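Pirin-like protein (Geobacillus kaustophilus, PDB 2P17) is of unknown function but belongs to the pirin family, whose members are built from two cupin domains, and binds an iron ion in its N-terminal half. Local coordinates at residues D37-L42 with Y240-N246; I60-V66 with D87-A93; R128-L132 with T161-V165. All blocks are in the same frame, centred on the assembly; numbering follows the deposited sequence.

Contact 1. Residues D37-L42 with Y240-N246; sequences DPFLLL and YAGEPVN
Both carboxylate oxygens of Asp37 accept backbone hydrogen bonds from consecutive residues: Val245 N to Asp37 OD1 at 2.8 Å and Asn246 N to Asp37 OD2 at 2.9 Å. A short acidic side chain, here with chi1 t, suits this site because its two oxygens can meet two adjacent amides at once. A water donates to Asp37 OD2 (2.6 Å) and to Asn246 OD1 (3.1 Å); Asn246 itself has positive phi (59/43), which asparagine tolerates well. The peptide bond before Pro38 is cis, and Pro38 lies across from Pro244, CA to CA 4.6 Å. The segments belong to the two cupin domains of the pirin bicupin and meet where these pack together: strands 39-42 and 240-242 run nearly antiparallel (166°), but at 9.9 Å between axes they are joined by side chains instead of a ladder. Pro38 CG is 3.5 Å from Glu243 O, and a CB on Gly242 would clash with that ring. Phe39 (chi1 m) fills the gap, presenting its ring edge to Ala241, CZ to C 3.7 Å, with CZ also 4.1 Å from Tyr240 CB. Farther along, Leu42 CD2 (chi1 t) packs 4.2 Å from Tyr240 CE2, while Phe191 meets the same tyrosine ring.

Contact 2. Residues I60-V66 with D87-A93; sequences IETVTYV and DVQWMTA
Strands 60-66 and 88-92 form an antiparallel ladder in the N-terminal cupin barrel, their axes 4.7 Å apart at 168°. Asp87 opens it by accepting Val66 N at its O (3.0 Å), while its carboxylate is engaged by Gly84, Ser134 and Arg133. Val88 pairs non-hydrogen-bonded with Tyr65; its CG2 touches Tyr65 CD1 at the ring edge (3.5 Å) and its CG1 meets Val63 CG1 (3.8 Å), branched residues that fit extended backbone and a buried apolar patch. Gln89 faces the other way in a hydrogen-bonded pair with Thr64: Thr64 N to Gln89 O 2.9 Å, Gln89 N to Thr64 O 3.0 Å. With chi1 p, its NE2 gives a further bond to Thr64 OG1 (3.1 Å), a hydroxyl that also hydrogen-bonds Gln113; the Gln89 amide also bonds Tyr129 and Glu101, a predicted iron ligand. Trp90 (chi1 t) lays its six-membered ring over Val63 CG2, a CH-pi contact 3.5 Å from the centroid, and its NE1 donates weakly to Glu61 OE1 (3.3 Å). Met91, a selenomethionine, pairs with Thr62 through Thr62 N to Met91 O and Met91 N to Thr62 O, both 2.8 Å, on the face toward the iron. Thr92 pairs with Glu61, whose carboxylate (chi1 m) spans two polar groups on the same face as Val63 and Trp90: besides the indole it takes Thr92 OG1, which donates to Glu61 OE2 (2.6 Å). Ala93 N ends the ladder on Ile60 O (2.9 Å).

Contact 3. Residues R128-L132 with T161-V165; sequences RYQNL and TKNIV
Strand 128-132 of the N-terminal cupin sheet is met here by the extended linker 161-165, which runs on toward strand 167-174 of the second cupin. End to end the two segments lie 144° apart, and with Gln130 and Thr161 nearest at CA to CA 7.6 Å, side chains must bridge the gap. Residues 128, 130 and 132 point at the linker; this every-other-residue pattern follows from the strand's extended backbone. Arg128, nearly straight (chi1 and chi2 t) before a bend at chi3 p, reaches along the surface. The aliphatic part of Lys162 covers one guanidinium face, CD to Arg128 NH1 3.7 Å, so the two cationic residues meet through methylene, and Ile164 CG1 lies 3.7 Å from Arg128 NH2. Two waters bridge the guanidinium to backbone carbonyls of the linker: one accepts from Arg128 NH2 (2.7 Å) and donates to Lys162 O (2.8 Å), the other accepts from Arg128 NH2 (3.2 Å) and donates to Asn163 O (2.9 Å). Next comes Gln130 (chi1 m, chi2 t), whose primary amide, offering one donor and one acceptor, matches a single backbone residue as a strand neighbour would: Lys162 N donates to Gln130 OE1 at 2.9 Å, and Gln130 NE2 donates to Lys162 O at 3.0 Å. Leu132, the buried end of the row, rests its CD2 3.7 Å from Thr161 OG1, a hydroxyl bonded to Phe150 O.

How the contacts relate
Contact 2 lies closest to the metal: the iron, bound by His57 and His99, is about 5 Å from the side chain of Thr62 and about 13 Å from that of Leu42 in contact 1. Contacts 2 and 3, with centres 8 Å apart, are joined because strands 88-92 and 128-132 are neighbours in one sheet. Val88 O and Leu132 N lie 2.8 Å apart, and Gln89 OE1 and Tyr129 OH 2.6 Å, while Trp90 CZ2 packs 3.7 Å from Asn163 ND2. The linker of contact 3 then leads to contact 1 between the two cupins, where Val165 CG1 touches Pro38 CB at 3.7 Å. Leu40 CD1 to Ile60 CG2, also 3.7 Å, joins contact 1 to contact 2.

Contact 1. Residues D37-L42 with Y240-N246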
loop_
_atom_site.group_PDB
_atom_site.type_symbol
_atom_site.label_atom_id
_atom_site.label_comp_id
_atom_site.label_asym_id
_atom_site.label_seq_id
_atom_site.Cartn_x
_atom_site.Cartn_y
_atom_site.Cartn_z
ATOM N N ASP A 37 3.040 -12.161 4.255
ATOM C CA ASP A 37 2.135 -12.104 5.415
ATOM C C ASP A 37 2.358 -10.794 6.178
ATOM O O ASP A 37 3.464 -10.560 6.664
ATOM C CB ASP A 37 2.464 -13.325 6.298
ATOM C CG ASP A 37 1.484 -13.545 7.435
ATOM O OD1 ASP A 37 0.452 -12.850 7.504
ATOM O OD2 ASP A 37 1.780 -14.431 8.281
ATOM N N PRO A 38 1.307 -9.965 6.362
ATOM C CA PRO A 38 -0.118 -10.204 6.136
ATOM C C PRO A 38 -0.655 -9.860 4.747
ATOM O O PRO A 38 -1.872 -9.919 4.532
ATOM C CB PRO A 38 -0.775 -9.266 7.161
ATOM C CG PRO A 38 0.165 -8.046 7.176
ATOM C CD PRO A 38 1.555 -8.629 6.949
ATOM N N PHE A 39 0.217 -9.481 3.817
ATOM C CA PHE A 39 -0.242 -9.088 2.479
ATOM C C PHE A 39 -0.377 -10.296 1.570
ATOM O O PHE A 39 0.390 -11.252 1.690
ATOM C CB PHE A 39 0.694 -8.028 1.898
ATOM C CG PHE A 39 0.907 -6.883 2.831
ATOM C CD1 PHE A 39 -0.162 -6.081 3.204
ATOM C CD2 PHE A 39 2.145 -6.641 3.395
ATOM C CE1 PHE A 39 0.001 -5.023 4.103
ATOM C CE2 PHE A 39 2.314 -5.580 4.281
ATOM C CZ PHE A 39 1.238 -4.772 4.632
ATOM N N LEU A 40 -1.376 -10.265 0.692
ATOM C CA LEU A 40 -1.643 -11.409 -0.180
ATOM C C LEU A 40 -1.260 -11.136 -1.618
ATOM O O LEU A 40 -0.909 -12.058 -2.357
ATOM C CB LEU A 40 -3.112 -11.827 -0.080
ATOM C CG LEU A 40 -3.547 -12.360 1.277
ATOM C CD1 LEU A 40 -5.062 -12.388 1.351
ATOM C CD2 LEU A 40 -2.945 -13.743 1.575
ATOM N N LEU A 41 -1.337 -9.870 -2.011
ATOM C CA LEU A 41 -0.929 -9.450 -3.344
ATOM C C LEU A 41 -0.955 -7.932 -3.439
ATOM O O LEU A 41 -1.576 -7.252 -2.617
ATOM C CB LEU A 41 -1.784 -10.093 -4.449
ATOM C CG LEU A 41 -3.265 -9.761 -4.566
ATOM C CD1 LEU A 41 -3.501 -8.440 -5.297
ATOM C CD2 LEU A 41 -3.994 -10.891 -5.312
ATOM N N LEU A 42 -0.243 -7.410 -4.430
ATOM C CA LEU A 42 -0.310 -5.991 -4.751
ATOM C C LEU A 42 -0.224 -5.892 -6.261
ATOM O O LEU A 42 0.753 -6.354 -6.853
ATOM C CB LEU A 42 0.841 -5.212 -4.108
ATOM C CG LEU A 42 0.894 -3.716 -4.460
ATOM C CD1 LEU A 42 -0.372 -2.952 -4.053
ATOM C CD2 LEU A 42 2.114 -3.083 -3.809
ATOM N N TYR A 240 4.435 0.027 2.850
ATOM C CA TYR A 240 3.409 -0.824 3.441
ATOM C C TYR A 240 4.093 -1.795 4.380
ATOM O O TYR A 240 5.032 -2.472 3.975
ATOM C CB TYR A 240 2.732 -1.671 2.377
ATOM C CG TYR A 240 2.024 -0.965 1.246
ATOM C CD1 TYR A 240 0.651 -0.728 1.306
ATOM C CD2 TYR A 240 2.706 -0.600 0.081
ATOM C CE1 TYR A 240 -0.029 -0.137 0.219
ATOM C CE2 TYR A 240 2.034 -0.013 -0.999
ATOM C CZ TYR A 240 0.669 0.218 -0.914
ATOM O OH TYR A 240 0.013 0.786 -1.987
ATOM N N ALA A 241 3.626 -1.894 5.626
ATOM C CA ALA A 241 4.178 -2.883 6.543
ATOM C C ALA A 241 3.093 -3.294 7.499
ATOM O O ALA A 241 2.291 -2.464 7.909
ATOM C CB ALA A 241 5.364 -2.307 7.293
ATOM N N GLY A 242 3.039 -4.571 7.850
ATOM C CA GLY A 242 1.964 -5.023 8.705
ATOM C C GLY A 242 2.366 -6.148 9.627
ATOM O O GLY A 242 3.413 -6.774 9.452
ATOM N N GLU A 243 1.502 -6.421 10.587
ATOM C CA GLU A 243 1.736 -7.498 11.531
ATOM C C GLU A 243 1.332 -8.826 10.896
ATOM O O GLU A 243 0.170 -9.000 10.539
ATOM C CB GLU A 243 0.889 -7.253 12.763
ATOM C CG GLU A 243 0.976 -8.340 13.800
ATOM C CD GLU A 243 0.279 -7.923 15.065
ATOM O OE1 GLU A 243 -0.949 -8.103 15.138
ATOM O OE2 GLU A 243 0.968 -7.413 15.983
ATOM N N PRO A 244 2.285 -9.769 10.738
ATOM C CA PRO A 244 1.901 -11.075 10.183
ATOM C C PRO A 244 0.789 -11.785 10.945
ATOM O O PRO A 244 0.725 -11.697 12.174
ATOM C CB PRO A 244 3.204 -11.887 10.255
ATOM C CG PRO A 244 4.277 -10.849 10.152
ATOM C CD PRO A 244 3.736 -9.697 10.990
ATOM N N VAL A 245 -0.070 -12.472 10.192
ATOM C CA VAL A 245 -1.201 -13.221 10.747
ATOM C C VAL A 245 -0.709 -14.559 11.286
ATOM O O VAL A 245 -1.192 -15.027 12.320
ATOM C CB VAL A 245 -2.321 -13.404 9.694
ATOM C CG1 VAL A 245 -3.432 -14.271 10.238
ATOM C CG2 VAL A 245 -2.871 -12.056 9.264
ATOM N N ASN A 246 0.271 -15.155 10.604
ATOM C CA ASN A 246 0.855 -16.423 11.036
ATOM C C ASN A 246 -0.175 -17.551 11.121
ATOM O O ASN A 246 -0.183 -18.344 12.074
ATOM C CB ASN A 246 1.607 -16.231 12.367
ATOM C CG ASN A 246 2.856 -15.371 12.210
ATOM O OD1 ASN A 246 3.640 -15.562 11.287
ATOM N ND2 ASN A 246 3.040 -14.423 13.118
HETATM O O HOH W 1 4.028 -15.678 8.227
#

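Contact 2. Residues I60-V66 with D87-A93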
loop_
_atom_site.group_PDB
_atom_site.type_symbol
_atom_site.label_atom_id
_atom_site.label_comp_id
_atom_site.label_asym_id
_atom_site.label_seq_id
_atom_site.Cartn_x
_atom_site.Cartn_y
_atom_site.Cartn_z
ATOM N N ILE A 60 -10.903 -11.087 3.442
ATOM C CA ILE A 60 -9.741 -10.236 3.144
ATOM C C ILE A 60 -10.146 -8.777 3.272
ATOM O O ILE A 60 -11.328 -8.464 3.455
ATOM C CB ILE A 60 -9.160 -10.487 1.716
ATOM C CG1 ILE A 60 -10.130 -10.024 0.614
ATOM C CG2 ILE A 60 -8.735 -11.953 1.550
ATOM C CD1 ILE A 60 -9.477 -10.009 -0.789
ATOM N N GLU A 61 -9.150 -7.898 3.226
ATOM C CA GLU A 61 -9.363 -6.477 2.973
ATOM C C GLU A 61 -8.657 -6.090 1.679
ATOM O O GLU A 61 -7.638 -6.679 1.316
ATOM C CB GLU A 61 -8.813 -5.611 4.104
ATOM C CG GLU A 61 -9.288 -6.017 5.490
ATOM C CD GLU A 61 -8.864 -5.000 6.518
ATOM O OE1 GLU A 61 -7.648 -4.951 6.837
ATOM O OE2 GLU A 61 -9.715 -4.225 6.975
ATOM N N THR A 62 -9.204 -5.105 0.976
ATOM C CA THR A 62 -8.504 -4.530 -0.168
ATOM C C THR A 62 -8.247 -3.058 0.090
ATOM O O THR A 62 -9.074 -2.370 0.699
ATOM C CB THR A 62 -9.263 -4.686 -1.484
ATOM O OG1 THR A 62 -10.479 -3.940 -1.425
ATOM C CG2 THR A 62 -9.583 -6.159 -1.753
ATOM N N VAL A 63 -7.086 -2.587 -0.353
ATOM C CA VAL A 63 -6.697 -1.198 -0.136
ATOM C C VAL A 63 -6.243 -0.633 -1.458
ATOM O O VAL A 63 -5.273 -1.137 -2.036
ATOM C CB VAL A 63 -5.564 -1.086 0.889
ATOM C CG1 VAL A 63 -5.249 0.384 1.143
ATOM C CG2 VAL A 63 -5.960 -1.741 2.222
ATOM N N THR A 64 -6.945 0.399 -1.935
ATOM C CA THR A 64 -6.640 1.002 -3.234
ATOM C C THR A 64 -5.990 2.353 -3.041
ATOM O O THR A 64 -6.470 3.152 -2.244
ATOM C CB THR A 64 -7.921 1.242 -4.053
ATOM O OG1 THR A 64 -8.767 0.087 -3.992
ATOM C CG2 THR A 64 -7.595 1.545 -5.514
ATOM N N TYR A 65 -4.878 2.586 -3.740
ATOM C CA TYR A 65 -4.281 3.912 -3.844
ATOM C C TYR A 65 -4.401 4.364 -5.294
ATOM O O TYR A 65 -3.982 3.645 -6.207
ATOM C CB TYR A 65 -2.808 3.908 -3.389
ATOM C CG TYR A 65 -2.101 5.238 -3.632
ATOM C CD1 TYR A 65 -2.039 6.212 -2.636
ATOM C CD2 TYR A 65 -1.514 5.515 -4.861
ATOM C CE1 TYR A 65 -1.408 7.433 -2.857
ATOM C CE2 TYR A 65 -0.877 6.743 -5.104
ATOM C CZ TYR A 65 -0.831 7.692 -4.101
ATOM O OH TYR A 65 -0.202 8.902 -4.352
ATOM N N VAL A 66 -4.996 5.534 -5.511
ATOM C CA VAL A 66 -5.129 6.066 -6.868
ATOM C C VAL A 66 -3.933 6.959 -7.180
ATOM O O VAL A 66 -3.728 7.989 -6.529
ATOM C CB VAL A 66 -6.471 6.823 -7.057
ATOM C CG1 VAL A 66 -6.529 7.487 -8.416
ATOM C CG2 VAL A 66 -7.637 5.864 -6.890
ATOM N N ASP A 87 -5.678 9.656 -3.373
ATOM C CA ASP A 87 -6.637 9.168 -2.379
ATOM C C ASP A 87 -6.553 7.657 -2.212
ATOM O O ASP A 87 -6.078 6.942 -3.098
ATOM C CB ASP A 87 -8.067 9.542 -2.785
ATOM C CG ASP A 87 -8.328 11.043 -2.744
ATOM O OD1 ASP A 87 -7.667 11.763 -1.958
ATOM O OD2 ASP A 87 -9.216 11.487 -3.512
ATOM N N VAL A 88 -7.037 7.189 -1.063
ATOM C CA VAL A 88 -7.009 5.764 -0.720
ATOM C C VAL A 88 -8.395 5.320 -0.261
ATOM O O VAL A 88 -9.174 6.119 0.255
ATOM C CB VAL A 88 -5.924 5.498 0.376
ATOM C CG1 VAL A 88 -6.041 4.107 1.010
ATOM C CG2 VAL A 88 -4.514 5.696 -0.210
ATOM N N GLN A 89 -8.729 4.062 -0.516
ATOM C CA GLN A 89 -9.890 3.452 0.129
ATOM C C GLN A 89 -9.499 2.124 0.762
ATOM O O GLN A 89 -8.616 1.413 0.258
ATOM C CB GLN A 89 -11.064 3.277 -0.843
ATOM C CG GLN A 89 -10.749 2.331 -1.993
ATOM C CD GLN A 89 -11.766 2.376 -3.138
ATOM O OE1 GLN A 89 -12.783 3.066 -3.074
ATOM N NE2 GLN A 89 -11.478 1.623 -4.197
ATOM N N TRP A 90 -10.175 1.796 1.853
ATOM C CA TRP A 90 -9.886 0.605 2.635
ATOM C C TRP A 90 -11.190 -0.174 2.738
ATOM O O TRP A 90 -12.135 0.275 3.393
ATOM C CB TRP A 90 -9.405 1.024 4.022
ATOM C CG TRP A 90 -8.562 0.016 4.735
ATOM C CD1 TRP A 90 -8.980 -1.156 5.331
ATOM C CD2 TRP A 90 -7.152 0.095 4.940
ATOM N NE1 TRP A 90 -7.899 -1.801 5.899
ATOM C CE2 TRP A 90 -6.766 -1.059 5.663
ATOM C CE3 TRP A 90 -6.164 1.032 4.573
ATOM C CZ2 TRP A 90 -5.433 -1.304 6.021
ATOM C CZ3 TRP A 90 -4.844 0.790 4.925
ATOM C CH2 TRP A 90 -4.489 -0.371 5.644
HETATM N N MSE A 91 -11.253 -1.328 2.082
HETATM C CA MSE A 91 -12.488 -2.090 2.079
HETATM C C MSE A 91 -12.275 -3.403 2.805
HETATM O O MSE A 91 -11.464 -4.223 2.389
HETATM C CB MSE A 91 -12.978 -2.338 0.658
HETATM C CG MSE A 91 -14.360 -2.966 0.643
HETATM SE SE MSE A 91 -14.965 -3.565 -1.104
HETATM C CE MSE A 91 -13.838 -2.471 -2.248
ATOM N N THR A 92 -12.995 -3.582 3.903
ATOM C CA THR A 92 -12.979 -4.843 4.638
ATOM C C THR A 92 -14.086 -5.720 4.073
ATOM O O THR A 92 -15.266 -5.391 4.211
ATOM C CB THR A 92 -13.205 -4.606 6.140
ATOM O OG1 THR A 92 -12.256 -3.634 6.598
ATOM C CG2 THR A 92 -13.054 -5.901 6.938
ATOM N N ALA A 93 -13.717 -6.830 3.441
ATOM C CA ALA A 93 -14.740 -7.708 2.852
ATOM C C ALA A 93 -15.405 -8.590 3.907
ATOM O O ALA A 93 -16.612 -8.804 3.841
ATOM C CB ALA A 93 -14.155 -8.556 1.743
#

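Contact 3. Residues R128-L132 with T161-V165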
loop_
_atom_site.group_PDB
_atom_site.type_symbol
_atom_site.label_atom_id
_atom_site.label_comp_id
_atom_site.label_asym_id
_atom_site.label_seq_id
_atom_site.Cartn_x
_atom_site.Cartn_y
_atom_site.Cartn_z
ATOM N N ARG A 128 -17.017 -3.409 5.745
ATOM C CA ARG A 128 -16.874 -2.004 6.123
ATOM C C ARG A 128 -16.069 -1.316 5.029
ATOM O O ARG A 128 -15.175 -1.923 4.432
ATOM C CB ARG A 128 -16.185 -1.912 7.497
ATOM C CG ARG A 128 -15.616 -0.568 7.937
ATOM C CD ARG A 128 -15.013 -0.698 9.342
ATOM N NE ARG A 128 -13.748 -1.451 9.439
ATOM C CZ ARG A 128 -13.232 -1.869 10.599
ATOM N NH1 ARG A 128 -13.888 -1.632 11.726
ATOM N NH2 ARG A 128 -12.084 -2.532 10.649
ATOM N N TYR A 129 -16.389 -0.056 4.776
ATOM C CA TYR A 129 -15.702 0.745 3.778
ATOM C C TYR A 129 -15.232 2.040 4.416
ATOM O O TYR A 129 -15.980 2.699 5.141
ATOM C CB TYR A 129 -16.641 1.044 2.600
ATOM C CG TYR A 129 -16.007 1.924 1.547
ATOM C CD1 TYR A 129 -15.079 1.402 0.640
ATOM C CD2 TYR A 129 -16.328 3.278 1.459
ATOM C CE1 TYR A 129 -14.494 2.202 -0.314
ATOM C CE2 TYR A 129 -15.736 4.104 0.499
ATOM C CZ TYR A 129 -14.827 3.552 -0.386
ATOM O OH TYR A 129 -14.247 4.345 -1.350
ATOM N N GLN A 130 -13.972 2.378 4.162
ATOM C CA GLN A 130 -13.399 3.651 4.596
ATOM C C GLN A 130 -12.836 4.394 3.398
ATOM O O GLN A 130 -12.001 3.862 2.664
ATOM C CB GLN A 130 -12.292 3.427 5.622
ATOM C CG GLN A 130 -12.688 2.589 6.800
ATOM C CD GLN A 130 -11.523 2.344 7.717
ATOM O OE1 GLN A 130 -11.078 3.255 8.429
ATOM N NE2 GLN A 130 -11.013 1.117 7.716
ATOM N N ASN A 131 -13.316 5.614 3.199
ATOM C CA ASN A 131 -12.797 6.499 2.161
ATOM C C ASN A 131 -11.764 7.430 2.797
ATOM O O ASN A 131 -12.085 8.220 3.690
ATOM C CB ASN A 131 -13.951 7.283 1.525
ATOM C CG ASN A 131 -13.546 8.000 0.263
ATOM O OD1 ASN A 131 -12.984 9.087 0.317
ATOM N ND2 ASN A 131 -13.828 7.392 -0.886
ATOM N N LEU A 132 -10.520 7.324 2.344
ATOM C CA LEU A 132 -9.401 8.005 2.986
ATOM C C LEU A 132 -8.826 9.077 2.074
ATOM O O LEU A 132 -7.891 8.835 1.326
ATOM C CB LEU A 132 -8.317 6.991 3.388
ATOM C CG LEU A 132 -8.782 5.819 4.254
ATOM C CD1 LEU A 132 -7.653 4.810 4.459
ATOM C CD2 LEU A 132 -9.361 6.295 5.593
ATOM N N THR A 161 -7.532 5.640 10.670
ATOM C CA THR A 161 -8.001 4.509 9.892
ATOM C C THR A 161 -8.177 3.274 10.764
ATOM O O THR A 161 -7.294 2.915 11.532
ATOM C CB THR A 161 -6.974 4.224 8.795
ATOM O OG1 THR A 161 -6.757 5.428 8.057
ATOM C CG2 THR A 161 -7.448 3.109 7.849
ATOM N N LYS A 162 -9.344 2.645 10.661
ATOM C CA LYS A 162 -9.621 1.430 11.425
ATOM C C LYS A 162 -8.886 0.243 10.809
ATOM O O LYS A 162 -8.893 0.050 9.581
ATOM C CB LYS A 162 -11.122 1.154 11.476
ATOM C CG LYS A 162 -11.953 2.295 12.054
ATOM C CD LYS A 162 -13.434 2.013 11.876
ATOM C CE LYS A 162 -14.288 2.977 12.676
ATOM N NZ LYS A 162 -15.724 2.614 12.554
ATOM N N ASN A 163 -8.216 -0.524 11.660
ATOM C CA ASN A 163 -7.476 -1.698 11.229
ATOM C C ASN A 163 -7.992 -2.920 11.978
ATOM O O ASN A 163 -8.394 -2.826 13.143
ATOM C CB ASN A 163 -5.975 -1.571 11.540
ATOM C CG ASN A 163 -5.178 -0.718 10.522
ATOM O OD1 ASN A 163 -3.971 -0.553 10.696
ATOM N ND2 ASN A 163 -5.824 -0.198 9.487
ATOM N N ILE A 164 -7.934 -4.059 11.299
ATOM C CA ILE A 164 -8.028 -5.351 11.954
ATOM C C ILE A 164 -6.583 -5.845 12.131
ATOM O O ILE A 164 -6.048 -5.793 13.239
ATOM C CB ILE A 164 -8.958 -6.301 11.162
ATOM C CG1 ILE A 164 -10.408 -5.791 11.271
ATOM C CG2 ILE A 164 -8.870 -7.718 11.694
ATOM C CD1 ILE A 164 -11.355 -6.347 10.260
ATOM N N VAL A 165 -5.934 -6.290 11.055
ATOM C CA VAL A 165 -4.494 -6.502 11.102
ATOM C C VAL A 165 -3.848 -5.116 11.146
ATOM O O VAL A 165 -4.117 -4.285 10.274
ATOM C CB VAL A 165 -3.971 -7.274 9.854
ATOM C CG1 VAL A 165 -2.446 -7.194 9.751
ATOM C CG2 VAL A 165 -4.410 -8.726 9.895
HETATM O O HOH W 2 -10.079 -2.390 8.829
HETATM O O HOH W 3 -11.157 -2.105 13.690
#